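Long-range contacts in catabolite control protein A (Lactococcus lactis, PDB 2O20), which binds cis-regulatory DNA as a LacI-family transcription factor and probably governs carbon catabolite repression and activation across the genome: residues 77-81 / 292-296; 243-248 / 271-277; 61-65 / 92-96; 120-126 / 143-148. The protein carries 1 engineered substitution. All coordinates share one frame. Residue numbers count along the deposited sequence, not the author numbering.

Contact 1 (77-81 / 292-296); sequences YFAAI and QPLYD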
loop_
_atom_site.group_PDB
_atom_site.type_symbol
_atom_site.label_atom_id
_atom_site.label_comp_id
_atom_site.label_asym_id
_atom_site.label_seq_id
_atom_site.Cartn_x
_atom_site.Cartn_y
_atom_site.Cartn_z
ATOM N N TYR D 77 3.042 -5.355 0.148
ATOM C CA TYR D 77 3.810 -6.586 -0.101
ATOM C C TYR D 77 3.388 -7.245 -1.426
ATOM O O TYR D 77 4.225 -7.448 -2.320
ATOM C CB TYR D 77 3.631 -7.561 1.086
ATOM C CG TYR D 77 4.250 -8.914 0.891
ATOM C CD1 TYR D 77 5.554 -9.137 1.226
ATOM C CD2 TYR D 77 3.521 -9.969 0.338
ATOM C CE1 TYR D 77 6.162 -10.388 1.030
ATOM C CE2 TYR D 77 4.113 -11.232 0.135
ATOM C CZ TYR D 77 5.434 -11.419 0.480
ATOM O OH TYR D 77 6.025 -12.634 0.282
ATOM N N PHE D 78 2.089 -7.547 -1.567
ATOM C CA PHE D 78 1.581 -8.151 -2.801
ATOM C C PHE D 78 1.605 -7.176 -3.989
ATOM O O PHE D 78 1.949 -7.565 -5.109
ATOM C CB PHE D 78 0.179 -8.741 -2.599
ATOM C CG PHE D 78 0.150 -9.889 -1.643
ATOM C CD1 PHE D 78 0.835 -11.057 -1.932
ATOM C CD2 PHE D 78 -0.578 -9.807 -0.468
ATOM C CE1 PHE D 78 0.810 -12.135 -1.060
ATOM C CE2 PHE D 78 -0.603 -10.874 0.426
ATOM C CZ PHE D 78 0.114 -12.039 0.120
ATOM N N ALA D 79 1.300 -5.910 -3.742
ATOM C CA ALA D 79 1.384 -4.883 -4.810
ATOM C C ALA D 79 2.807 -4.734 -5.401
ATOM O O ALA D 79 2.971 -4.554 -6.617
ATOM C CB ALA D 79 0.846 -3.546 -4.315
ATOM N N ALA D 80 3.846 -4.831 -4.560
ATOM C CA ALA D 80 5.206 -4.711 -5.047
ATOM C C ALA D 80 5.613 -5.883 -5.923
ATOM O O ALA D 80 6.249 -5.695 -6.961
ATOM C CB ALA D 80 6.166 -4.540 -3.879
ATOM N N ILE D 81 5.232 -7.082 -5.531
ATOM C CA ILE D 81 5.407 -8.267 -6.362
ATOM C C ILE D 81 4.699 -8.141 -7.702
ATOM O O ILE D 81 5.265 -8.466 -8.767
ATOM C CB ILE D 81 4.919 -9.571 -5.645
ATOM C CG1 ILE D 81 5.763 -9.836 -4.390
ATOM C CG2 ILE D 81 5.004 -10.769 -6.595
ATOM C CD1 ILE D 81 5.157 -10.873 -3.475
ATOM N N GLN D 292 13.096 -8.832 1.593
ATOM C CA GLN D 292 12.819 -9.726 0.472
ATOM C C GLN D 292 12.833 -8.895 -0.802
ATOM O O GLN D 292 12.367 -7.739 -0.805
ATOM C CB GLN D 292 11.468 -10.413 0.624
ATOM C CG GLN D 292 11.346 -11.303 1.874
ATOM C CD GLN D 292 10.032 -12.094 1.868
ATOM O OE1 GLN D 292 9.540 -12.456 0.814
ATOM N NE2 GLN D 292 9.461 -12.335 3.038
ATOM N N PRO D 293 13.361 -9.470 -1.896
ATOM C CA PRO D 293 13.435 -8.771 -3.187
ATOM C C PRO D 293 12.096 -8.874 -3.923
ATOM O O PRO D 293 11.946 -9.621 -4.892
ATOM C CB PRO D 293 14.586 -9.497 -3.883
ATOM C CG PRO D 293 14.377 -10.927 -3.426
ATOM C CD PRO D 293 13.943 -10.824 -1.984
ATOM N N LEU D 294 11.113 -8.099 -3.450
ATOM C CA LEU D 294 9.721 -8.267 -3.870
ATOM C C LEU D 294 9.473 -8.061 -5.382
ATOM O O LEU D 294 8.801 -8.861 -6.013
ATOM C CB LEU D 294 8.840 -7.335 -3.063
ATOM C CG LEU D 294 8.755 -7.558 -1.526
ATOM C CD1 LEU D 294 7.736 -6.593 -0.987
ATOM C CD2 LEU D 294 8.390 -8.967 -1.167
ATOM N N TYR D 295 9.988 -6.981 -5.950
ATOM C CA TYR D 295 9.893 -6.795 -7.394
ATOM C C TYR D 295 10.480 -7.986 -8.167
ATOM O O TYR D 295 9.883 -8.478 -9.108
ATOM C CB TYR D 295 10.612 -5.512 -7.802
ATOM C CG TYR D 295 10.553 -5.219 -9.291
ATOM C CD1 TYR D 295 9.520 -4.465 -9.815
ATOM C CD2 TYR D 295 11.531 -5.685 -10.160
ATOM C CE1 TYR D 295 9.460 -4.179 -11.173
ATOM C CE2 TYR D 295 11.476 -5.411 -11.528
ATOM C CZ TYR D 295 10.425 -4.657 -12.022
ATOM O OH TYR D 295 10.354 -4.366 -13.370
ATOM N N ASP D 296 11.637 -8.461 -7.735
ATOM C CA ASP D 296 12.316 -9.593 -8.387
ATOM C C ASP D 296 11.570 -10.914 -8.251
ATOM O O ASP D 296 11.614 -11.755 -9.136
ATOM C CB ASP D 296 13.721 -9.735 -7.811
ATOM C CG ASP D 296 14.648 -8.604 -8.233
ATOM O OD1 ASP D 296 14.389 -7.973 -9.292
ATOM O OD2 ASP D 296 15.664 -8.388 -7.541
HETATM O O HOH W 1 6.799 -13.471 3.255
#

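Contact 2 (243-248 / 271-277); sequences AVVSHD and IISGANS. With SO4 (sulfate ion), chain L.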
loop_
_atom_site.group_PDB
_atom_site.type_symbol
_atom_site.label_atom_id
_atom_site.label_comp_id
_atom_site.label_asym_id
_atom_site.label_seq_id
_atom_site.Cartn_x
_atom_site.Cartn_y
_atom_site.Cartn_z
ATOM N N ALA D 243 10.509 -10.091 19.405
ATOM C CA ALA D 243 9.754 -10.900 18.483
ATOM C C ALA D 243 10.295 -10.825 17.057
ATOM O O ALA D 243 10.695 -9.748 16.595
ATOM C CB ALA D 243 8.324 -10.444 18.492
ATOM N N VAL D 244 10.236 -11.966 16.380
ATOM C CA VAL D 244 10.388 -12.087 14.912
ATOM C C VAL D 244 8.977 -12.258 14.356
ATOM O O VAL D 244 8.188 -13.058 14.876
ATOM C CB VAL D 244 11.218 -13.297 14.510
ATOM C CG1 VAL D 244 11.454 -13.304 12.964
ATOM C CG2 VAL D 244 12.520 -13.325 15.320
ATOM N N VAL D 245 8.650 -11.451 13.346
ATOM C CA VAL D 245 7.303 -11.365 12.822
ATOM C C VAL D 245 7.320 -11.585 11.293
ATOM O O VAL D 245 8.115 -10.962 10.564
ATOM C CB VAL D 245 6.670 -9.996 13.175
ATOM C CG1 VAL D 245 5.205 -10.025 12.771
ATOM C CG2 VAL D 245 6.857 -9.655 14.696
ATOM N N SER D 246 6.530 -12.529 10.807
ATOM C CA SER D 246 6.659 -12.879 9.410
ATOM C C SER D 246 6.058 -11.836 8.445
ATOM O O SER D 246 6.566 -11.692 7.341
ATOM C CB SER D 246 6.073 -14.262 9.128
ATOM O OG SER D 246 4.703 -14.239 9.355
ATOM N N HIS D 247 4.992 -11.153 8.841
ATOM C CA HIS D 247 4.318 -10.183 7.949
ATOM C C HIS D 247 4.533 -8.761 8.425
ATOM O O HIS D 247 4.380 -8.463 9.584
ATOM C CB HIS D 247 2.834 -10.479 7.839
ATOM C CG HIS D 247 2.547 -11.817 7.258
ATOM N ND1 HIS D 247 1.737 -12.740 7.883
ATOM C CD2 HIS D 247 3.037 -12.428 6.150
ATOM C CE1 HIS D 247 1.704 -13.846 7.164
ATOM N NE2 HIS D 247 2.490 -13.686 6.115
ATOM N N ASP D 248 4.899 -7.878 7.500
ATOM C CA ASP D 248 5.191 -6.491 7.841
ATOM C C ASP D 248 4.015 -5.763 8.498
ATOM O O ASP D 248 4.225 -4.989 9.417
ATOM C CB ASP D 248 5.595 -5.703 6.570
ATOM C CG ASP D 248 6.920 -6.162 5.969
ATOM O OD1 ASP D 248 7.865 -6.616 6.684
ATOM O OD2 ASP D 248 6.998 -6.083 4.720
ATOM N N ILE D 271 11.979 -5.759 17.831
ATOM C CA ILE D 271 11.132 -6.336 16.786
ATOM C C ILE D 271 11.923 -6.452 15.455
ATOM O O ILE D 271 12.604 -5.524 15.033
ATOM C CB ILE D 271 9.854 -5.489 16.527
ATOM C CG1 ILE D 271 9.026 -5.347 17.805
ATOM C CG2 ILE D 271 8.987 -6.127 15.417
ATOM C CD1 ILE D 271 7.862 -4.363 17.696
ATOM N N ILE D 272 11.783 -7.603 14.803
ATOM C CA ILE D 272 12.310 -7.801 13.448
ATOM C C ILE D 272 11.139 -8.269 12.578
ATOM O O ILE D 272 10.466 -9.235 12.909
ATOM C CB ILE D 272 13.481 -8.842 13.418
ATOM C CG1 ILE D 272 14.607 -8.412 14.360
ATOM C CG2 ILE D 272 14.001 -8.992 11.939
ATOM C CD1 ILE D 272 15.781 -9.396 14.464
ATOM N N SER D 273 10.871 -7.540 11.507
ATOM C CA SER D 273 9.834 -7.871 10.539
ATOM C C SER D 273 10.321 -8.798 9.398
ATOM O O SER D 273 11.493 -9.137 9.289
ATOM C CB SER D 273 9.247 -6.561 9.965
ATOM O OG SER D 273 8.028 -6.805 9.269
ATOM N N GLY D 274 9.376 -9.204 8.562
ATOM C CA GLY D 274 9.574 -10.281 7.631
ATOM C C GLY D 274 9.920 -9.999 6.173
ATOM O O GLY D 274 10.447 -10.908 5.518
ATOM N N ALA D 275 9.633 -8.809 5.638
ATOM C CA ALA D 275 9.867 -8.539 4.187
ATOM C C ALA D 275 10.367 -7.158 3.728
ATOM O O ALA D 275 10.883 -7.019 2.594
ATOM C CB ALA D 275 8.591 -8.913 3.365
ATOM N N ASN D 276 10.239 -6.144 4.576
ATOM C CA ASN D 276 10.587 -4.773 4.222
ATOM C C ASN D 276 9.784 -4.250 3.023
ATOM O O ASN D 276 10.344 -3.617 2.120
ATOM C CB ASN D 276 12.081 -4.668 3.899
ATOM C CG ASN D 276 12.596 -3.276 4.010
ATOM O OD1 ASN D 276 12.187 -2.535 4.900
ATOM N ND2 ASN D 276 13.480 -2.893 3.099
ATOM N N SER D 277 8.499 -4.592 2.966
ATOM C CA SER D 277 7.578 -4.038 1.981
ATOM C C SER D 277 7.502 -2.503 2.087
ATOM O O SER D 277 7.953 -1.923 3.095
ATOM C CB SER D 277 6.184 -4.684 2.145
ATOM O OG SER D 277 5.562 -4.331 3.368
HETATM S S SO4 L . 1.934 -16.992 5.204
HETATM O O1 SO4 L . 1.565 -18.338 4.751
HETATM O O2 SO4 L . 1.663 -16.886 6.640
HETATM O O3 SO4 L . 3.355 -16.763 4.938
HETATM O O4 SO4 L . 1.121 -16.012 4.480
#

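Contact 3 (61-65 / 92-96); sequences KRTTT and YKYNM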
loop_
_atom_site.group_PDB
_atom_site.type_symbol
_atom_site.label_atom_id
_atom_site.label_comp_id
_atom_site.label_asym_id
_atom_site.label_seq_id
_atom_site.Cartn_x
_atom_site.Cartn_y
_atom_site.Cartn_z
ATOM N N LYS D 61 -3.446 -15.939 -33.104
ATOM C CA LYS D 61 -4.035 -16.387 -31.857
ATOM C C LYS D 61 -4.283 -15.179 -30.945
ATOM O O LYS D 61 -3.589 -14.159 -31.021
ATOM C CB LYS D 61 -3.172 -17.435 -31.137
ATOM C CG LYS D 61 -3.898 -18.050 -29.934
ATOM C CD LYS D 61 -3.158 -19.214 -29.324
ATOM C CE LYS D 61 -3.828 -19.669 -28.033
ATOM N NZ LYS D 61 -2.997 -20.659 -27.285
ATOM N N ARG D 62 -5.314 -15.300 -30.119
ATOM C CA ARG D 62 -5.603 -14.339 -29.071
ATOM C C ARG D 62 -4.303 -13.880 -28.374
ATOM O O ARG D 62 -3.395 -14.692 -28.121
ATOM C CB ARG D 62 -6.525 -15.017 -28.051
ATOM C CG ARG D 62 -7.028 -14.134 -26.917
ATOM C CD ARG D 62 -7.943 -13.060 -27.440
ATOM N NE ARG D 62 -8.994 -13.602 -28.310
ATOM C CZ ARG D 62 -9.832 -12.851 -29.018
ATOM N NH1 ARG D 62 -9.753 -11.521 -28.960
ATOM N NH2 ARG D 62 -10.755 -13.430 -29.780
ATOM N N THR D 63 -4.208 -12.592 -28.051
ATOM C CA THR D 63 -3.087 -12.117 -27.242
ATOM C C THR D 63 -3.013 -12.919 -25.960
ATOM O O THR D 63 -4.029 -13.142 -25.307
ATOM C CB THR D 63 -3.239 -10.643 -26.851
ATOM O OG1 THR D 63 -3.365 -9.865 -28.041
ATOM C CG2 THR D 63 -2.010 -10.160 -26.061
ATOM N N THR D 64 -1.812 -13.352 -25.608
ATOM C CA THR D 64 -1.600 -14.081 -24.355
ATOM C C THR D 64 -2.103 -13.278 -23.148
ATOM O O THR D 64 -1.890 -12.046 -23.057
ATOM C CB THR D 64 -0.110 -14.433 -24.213
ATOM O OG1 THR D 64 0.229 -15.386 -25.231
ATOM C CG2 THR D 64 0.227 -14.964 -22.848
ATOM N N THR D 65 -2.781 -13.985 -22.245
ATOM C CA THR D 65 -3.478 -13.354 -21.122
ATOM C C THR D 65 -3.063 -14.086 -19.865
ATOM O O THR D 65 -3.208 -15.305 -19.780
ATOM C CB THR D 65 -5.015 -13.382 -21.285
ATOM O OG1 THR D 65 -5.396 -12.644 -22.458
ATOM C CG2 THR D 65 -5.716 -12.788 -20.068
ATOM N N TYR D 92 6.082 -8.017 -23.344
ATOM C CA TYR D 92 5.590 -8.843 -24.445
ATOM C C TYR D 92 4.190 -8.438 -24.926
ATOM O O TYR D 92 3.611 -9.124 -25.739
ATOM C CB TYR D 92 5.597 -10.316 -24.042
ATOM C CG TYR D 92 6.968 -10.847 -23.693
ATOM C CD1 TYR D 92 7.969 -10.958 -24.666
ATOM C CD2 TYR D 92 7.278 -11.211 -22.391
ATOM C CE1 TYR D 92 9.248 -11.436 -24.338
ATOM C CE2 TYR D 92 8.531 -11.712 -22.065
ATOM C CZ TYR D 92 9.507 -11.824 -23.048
ATOM O OH TYR D 92 10.756 -12.310 -22.722
ATOM N N LYS D 93 3.674 -7.320 -24.404
ATOM C CA LYS D 93 2.315 -6.845 -24.634
ATOM C C LYS D 93 1.211 -7.885 -24.320
ATOM O O LYS D 93 0.194 -7.967 -25.011
ATOM C CB LYS D 93 2.193 -6.272 -26.049
ATOM C CG LYS D 93 3.462 -5.588 -26.524
ATOM C CD LYS D 93 3.301 -4.219 -27.184
ATOM C CE LYS D 93 2.234 -4.139 -28.226
ATOM N NZ LYS D 93 2.253 -2.822 -28.954
ATOM N N TYR D 94 1.425 -8.674 -23.268
ATOM C CA TYR D 94 0.412 -9.630 -22.792
ATOM C C TYR D 94 -0.680 -8.848 -22.054
ATOM O O TYR D 94 -0.419 -7.762 -21.512
ATOM C CB TYR D 94 0.995 -10.667 -21.813
ATOM C CG TYR D 94 2.065 -11.595 -22.364
ATOM C CD1 TYR D 94 2.210 -11.834 -23.744
ATOM C CD2 TYR D 94 2.915 -12.281 -21.483
ATOM C CE1 TYR D 94 3.189 -12.704 -24.221
ATOM C CE2 TYR D 94 3.896 -13.142 -21.948
ATOM C CZ TYR D 94 4.029 -13.354 -23.306
ATOM O OH TYR D 94 5.009 -14.205 -23.706
ATOM N N ASN D 95 -1.882 -9.392 -22.012
ATOM C CA ASN D 95 -2.944 -8.828 -21.163
ATOM C C ASN D 95 -2.772 -9.326 -19.735
ATOM O O ASN D 95 -2.396 -10.475 -19.512
ATOM C CB ASN D 95 -4.340 -9.220 -21.672
ATOM C CG ASN D 95 -4.602 -8.789 -23.093
ATOM O OD1 ASN D 95 -5.133 -9.570 -23.888
ATOM N ND2 ASN D 95 -4.265 -7.564 -23.417
ATOM N N MET D 96 -3.057 -8.462 -18.760
ATOM C CA MET D 96 -2.966 -8.789 -17.324
ATOM C C MET D 96 -4.363 -8.629 -16.704
ATOM O O MET D 96 -4.998 -7.597 -16.912
ATOM C CB MET D 96 -2.053 -7.784 -16.606
ATOM C CG MET D 96 -0.574 -7.906 -16.888
ATOM S SD MET D 96 0.198 -9.083 -15.788
ATOM C CE MET D 96 -0.117 -8.278 -14.211
#

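Contact 4 (120-126 / 143-148); sequences VDGIVYM and TPVVLV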
loop_
_atom_site.group_PDB
_atom_site.type_symbol
_atom_site.label_atom_id
_atom_site.label_comp_id
_atom_site.label_asym_id
_atom_site.label_seq_id
_atom_site.Cartn_x
_atom_site.Cartn_y
_atom_site.Cartn_z
ATOM N N VAL D 120 -7.591 -17.854 -19.794
ATOM C CA VAL D 120 -6.259 -17.293 -19.545
ATOM C C VAL D 120 -5.221 -18.370 -19.901
ATOM O O VAL D 120 -5.472 -19.603 -19.818
ATOM C CB VAL D 120 -6.064 -16.736 -18.098
ATOM C CG1 VAL D 120 -7.199 -15.789 -17.712
ATOM C CG2 VAL D 120 -5.892 -17.855 -17.085
ATOM N N ASP D 121 -4.065 -17.879 -20.326
ATOM C CA ASP D 121 -2.973 -18.697 -20.813
ATOM C C ASP D 121 -2.028 -19.139 -19.685
ATOM O O ASP D 121 -1.284 -20.112 -19.828
ATOM C CB ASP D 121 -2.220 -17.927 -21.906
ATOM C CG ASP D 121 -3.104 -17.593 -23.089
ATOM O OD1 ASP D 121 -3.347 -18.510 -23.873
ATOM O OD2 ASP D 121 -3.623 -16.454 -23.213
ATOM N N GLY D 122 -2.065 -18.419 -18.570
ATOM C CA GLY D 122 -1.207 -18.686 -17.437
ATOM C C GLY D 122 -1.672 -17.914 -16.205
ATOM O O GLY D 122 -2.337 -16.895 -16.329
ATOM N N ILE D 123 -1.342 -18.444 -15.028
ATOM C CA ILE D 123 -1.774 -17.900 -13.725
ATOM C C ILE D 123 -0.566 -17.676 -12.799
ATOM O O ILE D 123 0.273 -18.549 -12.644
ATOM C CB ILE D 123 -2.830 -18.868 -13.034
ATOM C CG1 ILE D 123 -4.120 -18.882 -13.845
ATOM C CG2 ILE D 123 -3.163 -18.435 -11.626
ATOM C CD1 ILE D 123 -5.050 -20.041 -13.553
ATOM N N VAL D 124 -0.510 -16.504 -12.178
ATOM C CA VAL D 124 0.368 -16.258 -11.040
ATOM C C VAL D 124 -0.499 -16.219 -9.781
ATOM O O VAL D 124 -1.459 -15.457 -9.715
ATOM C CB VAL D 124 1.100 -14.913 -11.160
ATOM C CG1 VAL D 124 2.004 -14.664 -9.937
ATOM C CG2 VAL D 124 1.898 -14.825 -12.481
ATOM N N TYR D 125 -0.158 -17.067 -8.806
ATOM C CA TYR D 125 -0.886 -17.137 -7.541
ATOM C C TYR D 125 -0.069 -16.603 -6.378
ATOM O O TYR D 125 1.072 -16.996 -6.178
ATOM C CB TYR D 125 -1.254 -18.582 -7.223
ATOM C CG TYR D 125 -1.943 -18.748 -5.884
ATOM C CD1 TYR D 125 -3.321 -18.650 -5.771
ATOM C CD2 TYR D 125 -1.199 -18.965 -4.719
ATOM C CE1 TYR D 125 -3.948 -18.773 -4.540
ATOM C CE2 TYR D 125 -1.827 -19.091 -3.468
ATOM C CZ TYR D 125 -3.183 -18.990 -3.384
ATOM O OH TYR D 125 -3.797 -19.135 -2.138
ATOM N N MET D 126 -0.722 -15.764 -5.579
ATOM C CA MET D 126 -0.188 -15.226 -4.341
ATOM C C MET D 126 -1.284 -15.406 -3.297
ATOM O O MET D 126 -2.456 -15.293 -3.609
ATOM C CB MET D 126 0.126 -13.730 -4.500
ATOM C CG MET D 126 1.417 -13.368 -5.201
ATOM S SD MET D 126 1.427 -11.583 -5.578
ATOM C CE MET D 126 0.697 -11.608 -7.188
ATOM N N THR D 143 -3.828 -25.344 -16.651
ATOM C CA THR D 143 -3.214 -24.049 -16.947
ATOM C C THR D 143 -1.797 -23.984 -16.372
ATOM O O THR D 143 -1.590 -24.356 -15.224
ATOM C CB THR D 143 -4.002 -22.908 -16.274
ATOM O OG1 THR D 143 -5.409 -23.203 -16.266
ATOM C CG2 THR D 143 -3.735 -21.588 -16.967
ATOM N N PRO D 144 -0.823 -23.475 -17.140
ATOM C CA PRO D 144 0.444 -23.116 -16.490
ATOM C C PRO D 144 0.246 -22.138 -15.308
ATOM O O PRO D 144 -0.527 -21.190 -15.404
ATOM C CB PRO D 144 1.243 -22.467 -17.632
ATOM C CG PRO D 144 0.667 -23.030 -18.849
ATOM C CD PRO D 144 -0.775 -23.215 -18.588
ATOM N N VAL D 145 0.895 -22.441 -14.188
ATOM C CA VAL D 145 0.765 -21.657 -12.950
ATOM C C VAL D 145 2.119 -21.593 -12.226
ATOM O O VAL D 145 2.908 -22.561 -12.252
ATOM C CB VAL D 145 -0.352 -22.260 -12.028
ATOM C CG1 VAL D 145 -0.143 -23.735 -11.851
ATOM C CG2 VAL D 145 -0.414 -21.582 -10.676
ATOM N N VAL D 146 2.412 -20.434 -11.652
ATOM C CA VAL D 146 3.577 -20.238 -10.792
ATOM C C VAL D 146 3.084 -19.603 -9.467
ATOM O O VAL D 146 2.283 -18.677 -9.486
ATOM C CB VAL D 146 4.612 -19.318 -11.439
ATOM C CG1 VAL D 146 5.886 -19.213 -10.550
ATOM C CG2 VAL D 146 4.965 -19.836 -12.845
ATOM N N LEU D 147 3.568 -20.126 -8.343
ATOM C CA LEU D 147 3.286 -19.575 -7.004
ATOM C C LEU D 147 4.389 -18.595 -6.603
ATOM O O LEU D 147 5.566 -18.841 -6.892
ATOM C CB LEU D 147 3.196 -20.715 -5.976
ATOM C CG LEU D 147 2.414 -21.993 -6.348
ATOM C CD1 LEU D 147 2.566 -23.031 -5.269
ATOM C CD2 LEU D 147 0.917 -21.743 -6.637
ATOM N N VAL D 148 4.020 -17.490 -5.950
ATOM C CA VAL D 148 4.981 -16.520 -5.411
ATOM C C VAL D 148 4.680 -16.250 -3.927
ATOM O O VAL D 148 3.540 -15.911 -3.570
ATOM C CB VAL D 148 4.969 -15.169 -6.183
ATOM C CG1 VAL D 148 6.175 -14.305 -5.766
ATOM C CG2 VAL D 148 4.938 -15.395 -7.723
#

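Contact 1 (77-81 / 292-296)
Apolar packing dominates where the start of helix 76-91 meets the N-terminal end of helix 294-309. Leu294 is its centre, burying more surface than any other residue here: its CD2 lies 3.4 Å from Tyr77 CE1, its CD1 3.9 Å from Ala80 CB, and its CB 4.2 Å from Ile81 CG1. The small side chain of Ala80 lets the backbones come close, with Ala80 O 3.8 Å from Tyr295 CA, and Ile81 CA makes a CA-H...O contact of 3.5 Å to Leu294 O. No direct hydrogen bond crosses; instead one water bridges Tyr77 OH (3.2 Å) and Gln292 NE2 (2.9 Å), accepting from the amide, which also bonds Gly274 O. The CA-to-CB bond of Tyr295 points away from 77-81, and its hydroxyl hydrogen-bonds Asp87 further along helix 76-91. Pro293, centre of an inverse gamma turn, is the N-cap of the second helix. In this LacI-type, periplasmic-binding-protein-like core, strand 289-291 returns from the C-terminal subdomain into helix 294-309, which packs against the N-terminal subdomain.

Contact 2 (243-248 / 271-277)
The carboxylate of Asp248, in the first turn of helix 248-260, gathers five hydrogen bonds from residues 273-277. OD1 accepts from Ser273 OG (2.6 Å), Ala275 N (3.0 Å) and Asn276 N (3.2 Å), while OD2 accepts from Ser277 OG (2.6 Å) and Ser277 N (2.7 Å). Its CA-to-CB bond runs sideways, and the m rotamer carries the acid into the concave side of this segment. Next come the parallel strand bonds, Ile272 N to Ala243 O (3.0 Å) and Val245 N to Ile272 O (2.9 Å), pairing Ala243 with Ile271 and Val244 with Ile272. His247, the N-cap residue, gives a weak bond from NE2 to sulfate O3 (3.4 Å), the ion probably coming from the crystallisation liquor. At Gly274 the backbones close in, CA to Ser246 O being 3.3 Å; a CB there would clash with the carbonyl oxygens of Val245 and Ser246. Val245 CG2 meets Ile271 CG2 at 4.2 Å. Ala243 and Ile271 face helix 248-260, whereas Val244 and Ile272 lie against helix 164-177, so both sheet faces are covered. The strands and helix 248-260 form a right-handed beta-alpha-beta unit of the C-terminal subdomain. With so many donors converging on it, Asp248 is best read as an ionised carboxylate that fixes the shape of residues 273-277.

Contact 3 (61-65 / 92-96)
Lys93, with positive phi, is the C-prime residue of the Schellman motif that ends helix 76-91, and it turns the chain toward the sheet. Its carbonyl oxygen lies 3.3 Å from Thr63 CG2, while the long side chain leads away from the contact. Tyr94 follows with its ring against Thr64: CG2 of Thr64 sits 3.8 Å from the Tyr94 ring centroid, only 9° off the normal, a CH-pi contact over the face. Both side chains also touch Met309 of helix 294-309. Here the beta-alpha-beta crossover from strand 65-70 through helix 76-91 is completed, and strand 95-100 sets out as an outermost strand of the parallel sheet in the Rossmann-like N-terminal subdomain. Asn95 starts the pairing: its N donates to Thr64 O at 2.9 Å, and Asn95 forms a parallel bridge with Thr65, their side chains on the same face. Asn95 O also receives a CA-H...O contact from Thr65 CA at 3.5 Å, and Thr65 OG1 donates to Thr63 O within its own segment at 3.2 Å.

Contact 4 (120-126 / 143-148)
Apolar side chains line both faces where strand 122-125 runs beside strand 145-148. On one face Val124 CG1 meets Val148 CG2 at 3.7 Å, with Val146 on the same side; Leu305 of helix 294-309 covers Val124 and Val146. On the other, Ile123 CG2 lies 4.3 Å from Val145 CG2 and Tyr125 CB 3.9 Å from Leu147 CD2, while Leu112 and Phe115 of helix 105-118 pack on Ile123. At the C-terminal end Met126 CG approaches Val148 CB at 4.1 Å; at the other end Thr143 CG2 fits beside Ile123 CD1 (4.0 Å). Between the two faces runs parallel pairing, the short strand axes 4.8 Å apart at 14°. Its hydrogen bonds alternate: Ile123 N to Pro144 O (2.9 Å), Val146 N to Ile123 O, Tyr125 N to Val146 O and Val148 N to Tyr125 O (each 3.0 Å). At the polar margin Tyr125 OH binds Glu108, Thr143 OG1 binds Ser141, and Asp121 OD2 takes the backbone NH of Thr65. With helix 132-141 these strands make a right-handed beta-alpha-beta unit. The chemistry is a sheet interior's: facing backbone groups pair between the strands, the other edge of 122-125 pairs with strand 65-70, and valine and isoleucine, with Tyr125 and Leu147, supply the apolar surface.

How the contacts relate
Along the chain, 77-81 of contact 1 falls between 61-65 and 92-96 of contact 3; contacts 4 and 2 follow, and 292-296 closes contact 1. Contacts 3 and 4 share the six-stranded parallel sheet of the N-terminal subdomain; their centres are 14 Å apart and they join through Thr65 and Asp121. Contact 2 belongs to the four-stranded sheet of the other subdomain, its centre about 26 Å from that of contact 4 and 36 Å from that of contact 3. Contact 1 lies between: Ile81 and Phe78 pack on Met126 of contact 4, while Gln292 bonds Gly274 and Ala275 of contact 2. Through Gln292 and Tyr77 it joins the two subdomains, consistent with a place near the hinge of this LacI-type core.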